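PDB 4YD8: protein PTHB1 from Homo sapiens, which forms part of the BBSome, a coat complex thought to sort specific membrane proteins to the primary cilium and required for ciliogenesis. Local coordinates for residues L72-D77 and C125-M130. Numbering follows the deposited sequence.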
ATOM      1  N   LEU A  72     -10.564 -10.970  14.928  1.00 24.29           N
ATOM      2  CA  LEU A  72     -10.756  -9.523  14.893  1.00 26.44           C
ATOM      3  C   LEU A  72     -10.225  -8.904  16.183  1.00 26.65           C
ATOM      4  O   LEU A  72     -10.770  -9.135  17.259  1.00 29.99           O
ATOM      5  CB  LEU A  72     -12.236  -9.178  14.702  1.00 29.82           C
ATOM      6  CG  LEU A  72     -12.580  -7.690  14.663  1.00 32.57           C
ATOM      7  CD1 LEU A  72     -12.056  -7.067  13.380  1.00 25.97           C
ATOM      8  CD2 LEU A  72     -14.085  -7.503  14.792  1.00 35.61           C
ATOM      9  N   LEU A  73      -9.157  -8.125  16.075  1.00 26.54           N
ATOM     10  CA  LEU A  73      -8.570  -7.489  17.251  1.00 25.03           C
ATOM     11  C   LEU A  73      -9.303  -6.207  17.604  1.00 24.68           C
ATOM     12  O   LEU A  73      -9.435  -5.863  18.766  1.00 28.27           O
ATOM     13  CB  LEU A  73      -7.097  -7.181  17.016  1.00 24.68           C
ATOM     14  CG  LEU A  73      -6.190  -8.374  16.712  1.00 27.33           C
ATOM     15  CD1 LEU A  73      -4.755  -7.897  16.586  1.00 30.89           C
ATOM     16  CD2 LEU A  73      -6.320  -9.455  17.776  1.00 31.22           C
ATOM     17  N   LEU A  74      -9.769  -5.501  16.582  1.00 24.64           N
ATOM     18  CA  LEU A  74     -10.365  -4.204  16.802  1.00 29.65           C
ATOM     19  C   LEU A  74     -11.241  -3.818  15.633  1.00 26.00           C
ATOM     20  O   LEU A  74     -10.884  -4.035  14.477  1.00 26.48           O
ATOM     21  CB  LEU A  74      -9.282  -3.147  17.012  1.00 29.87           C
ATOM     22  CG  LEU A  74      -9.756  -1.701  17.238  1.00 34.40           C
ATOM     23  CD1 LEU A  74      -9.022  -1.099  18.412  1.00 33.80           C
ATOM     24  CD2 LEU A  74      -9.523  -0.855  16.005  1.00 35.92           C
ATOM     25  N   GLU A  75     -12.388  -3.239  15.956  1.00 28.49           N
ATOM     26  CA  GLU A  75     -13.252  -2.635  14.963  1.00 29.00           C
ATOM     27  C   GLU A  75     -13.744  -1.320  15.542  1.00 26.11           C
ATOM     28  O   GLU A  75     -14.245  -1.294  16.656  1.00 31.59           O
ATOM     29  CB  GLU A  75     -14.428  -3.558  14.623  1.00 32.70           C
ATOM     30  CG  GLU A  75     -15.440  -2.935  13.670  1.00 38.11           C
ATOM     31  CD  GLU A  75     -16.608  -3.857  13.380  1.00 46.83           C
ATOM     32  OE1 GLU A  75     -16.486  -4.724  12.485  1.00 45.91           O
ATOM     33  OE2 GLU A  75     -17.650  -3.708  14.049  1.00 52.89           O
ATOM     34  N   VAL A  76     -13.582  -0.233  14.801  1.00 29.82           N
ATOM     35  CA  VAL A  76     -14.082   1.058  15.255  1.00 29.89           C
ATOM     36  C   VAL A  76     -14.751   1.805  14.100  1.00 32.59           C
ATOM     37  O   VAL A  76     -14.268   1.802  12.961  1.00 27.92           O
ATOM     38  CB  VAL A  76     -12.951   1.931  15.874  1.00 26.64           C
ATOM     39  CG1 VAL A  76     -11.786   2.061  14.924  1.00 35.04           C
ATOM     40  CG2 VAL A  76     -13.480   3.311  16.254  1.00 30.79           C
ATOM     41  N   ASP A  77     -15.882   2.424  14.403  1.00 30.93           N
ATOM     42  CA  ASP A  77     -16.564   3.295  13.464  1.00 32.11           C
ATOM     43  C   ASP A  77     -15.972   4.699  13.545  1.00 29.98           C
ATOM     44  O   ASP A  77     -16.225   5.428  14.504  1.00 32.14           O
ATOM     45  CB  ASP A  77     -18.068   3.333  13.765  1.00 38.80           C
ATOM     46  CG  ASP A  77     -18.848   4.120  12.737  1.00 45.70           C
ATOM     47  OD1 ASP A  77     -18.230   4.644  11.786  1.00 43.52           O
ATOM     48  OD2 ASP A  77     -20.084   4.227  12.884  1.00 54.61           O
ATOM     49  N   CYS A 125      -7.529  -4.850  21.911  1.00 35.69           N
ATOM     50  CA  CYS A 125      -6.480  -3.862  22.059  1.00 29.86           C
ATOM     51  C   CYS A 125      -7.138  -2.497  22.098  1.00 33.90           C
ATOM     52  O   CYS A 125      -8.346  -2.383  21.897  1.00 37.79           O
ATOM     53  CB  CYS A 125      -5.480  -3.940  20.908  1.00 31.63           C
ATOM     54  SG  CYS A 125      -6.220  -3.650  19.255  1.00 34.02           S
ATOM     55  N   GLN A 126      -6.358  -1.460  22.356  1.00 28.27           N
ATOM     56  CA  GLN A 126      -6.906  -0.109  22.264  1.00 30.30           C
ATOM     57  C   GLN A 126      -6.269   0.601  21.082  1.00 30.95           C
ATOM     58  O   GLN A 126      -5.189   0.227  20.624  1.00 29.00           O
ATOM     59  CB  GLN A 126      -6.682   0.676  23.556  1.00 31.84           C
ATOM     60  CG  GLN A 126      -5.228   0.941  23.851  1.00 32.84           C
ATOM     61  CD  GLN A 126      -5.017   1.679  25.155  1.00 34.76           C
ATOM     62  OE1 GLN A 126      -5.840   1.593  26.070  1.00 34.03           O
ATOM     63  NE2 GLN A 126      -3.904   2.410  25.251  1.00 28.02           N
HETATM   64  N   MSE A 127      -6.969   1.605  20.567  1.00 25.57           N
HETATM   65  CA  MSE A 127      -6.453   2.460  19.519  1.00 24.72           C
HETATM   66  C   MSE A 127      -6.688   3.891  19.949  1.00 31.89           C
HETATM   67  O   MSE A 127      -7.830   4.320  20.024  1.00 33.88           O
HETATM   68  CB  MSE A 127      -7.152   2.176  18.194  1.00 25.44           C
HETATM   69  CG  MSE A 127      -6.561   2.930  17.032  1.00 27.80           C
HETATM   70 SE   MSE A 127      -7.278   2.296  15.338  1.00 31.07          SE
HETATM   71  CE  MSE A 127      -8.572   3.724  15.036  1.00 31.59           C
ATOM     72  N   LYS A 128      -5.622   4.618  20.265  1.00 29.97           N
ATOM     73  CA  LYS A 128      -5.761   5.965  20.809  1.00 29.53           C
ATOM     74  C   LYS A 128      -5.265   6.987  19.806  1.00 29.29           C
ATOM     75  O   LYS A 128      -4.202   6.809  19.208  1.00 24.89           O
ATOM     76  CB  LYS A 128      -4.969   6.126  22.110  1.00 29.89           C
ATOM     77  CG  LYS A 128      -5.163   5.032  23.143  1.00 35.22           C
ATOM     78  CD  LYS A 128      -6.611   4.871  23.545  1.00 42.10           C
ATOM     79  CE  LYS A 128      -7.084   5.989  24.437  1.00 49.22           C
ATOM     80  NZ  LYS A 128      -8.261   5.529  25.232  1.00 52.78           N
ATOM     81  N   LEU A 129      -6.013   8.073  19.647  1.00 26.04           N
ATOM     82  CA  LEU A 129      -5.602   9.155  18.758  1.00 26.68           C
ATOM     83  C   LEU A 129      -4.394   9.896  19.324  1.00 27.97           C
ATOM     84  O   LEU A 129      -4.414  10.346  20.478  1.00 26.38           O
ATOM     85  CB  LEU A 129      -6.760  10.132  18.544  1.00 28.29           C
ATOM     86  CG  LEU A 129      -6.505  11.286  17.575  1.00 32.00           C
ATOM     87  CD1 LEU A 129      -6.462  10.783  16.148  1.00 29.47           C
ATOM     88  CD2 LEU A 129      -7.586  12.358  17.741  1.00 30.02           C
HETATM   89  N   MSE A 130      -3.339  10.020  18.528  1.00 24.23           N
HETATM   90  CA  MSE A 130      -2.160  10.783  18.956  1.00 27.70           C
HETATM   91  C   MSE A 130      -2.294  12.227  18.513  1.00 28.70           C
HETATM   92  O   MSE A 130      -2.054  13.148  19.290  1.00 26.56           O
HETATM   93  CB  MSE A 130      -0.869  10.175  18.399  1.00 26.13           C
HETATM   94  CG  MSE A 130      -0.606   8.742  18.839  1.00 24.07           C
HETATM   95 SE   MSE A 130      -0.406   8.632  20.764  1.00 31.15          SE
HETATM   96  CE  MSE A 130       1.358   9.447  21.029  1.00 34.83           C
TER
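Leu74 and Val76 meet Cys125 and selenomethionine Met127 in an apolar contact between neighbouring blades of the seven-bladed beta-propeller that forms the N-terminal domain of this protein. Strand 72-77 is an edge strand of one four-stranded blade; 125-130 includes the beginning of strand 127-134, an edge strand of the next. No hydrogen bond joins the two segments; the contact is van der Waals packing, mostly between side chains.

Leu74 lies at the middle of the contact, touching both Cys125 and Met127. Its CB bond points toward the other segment, and CG lies anti to the backbone N (chi1 179°). Leu74 CD1 sits 3.8 Å from Met127 CB and equally near the carbonyl oxygen, Cys125 O, while Leu74 CD2 approaches Met127 SE at 3.9 Å. A branched leucine suits this place because each methyl finds a different part of the selenomethionine. Cys125 SG packs against the base of the same leucine, 3.8 Å from Leu74 CB, and also lies near its CD1, with Leu73 CB a little farther off; a thiol, small and weakly polar, fits beside aliphatic carbons.

Met127 crosses Leu74 and Val76 at about a right angle. Its chain runs extended as far as SE and then bends at chi3 (101°), bringing Met127 CE to 3.6 Å from Val76 CG1. The long, flexible chain can thus serve two residues of the facing strand, while the compact valine presents a single methyl to its tip.

In its own blade, strand 72-77 carries a classic beta bulge, Leu73 and Leu74 together pairing with Ile55 of strand 52-56. From the loop preceding Cys125, Gln124 and Asn123 hydrogen-bond to 72-77, adding polar links between the blades. Met127 also touches Leu53 of strand 52-56 in the first blade, and Leu99 and Tyr110 of strands 98-102 and 106-112 in its own, extending the apolar seam between the two sheets.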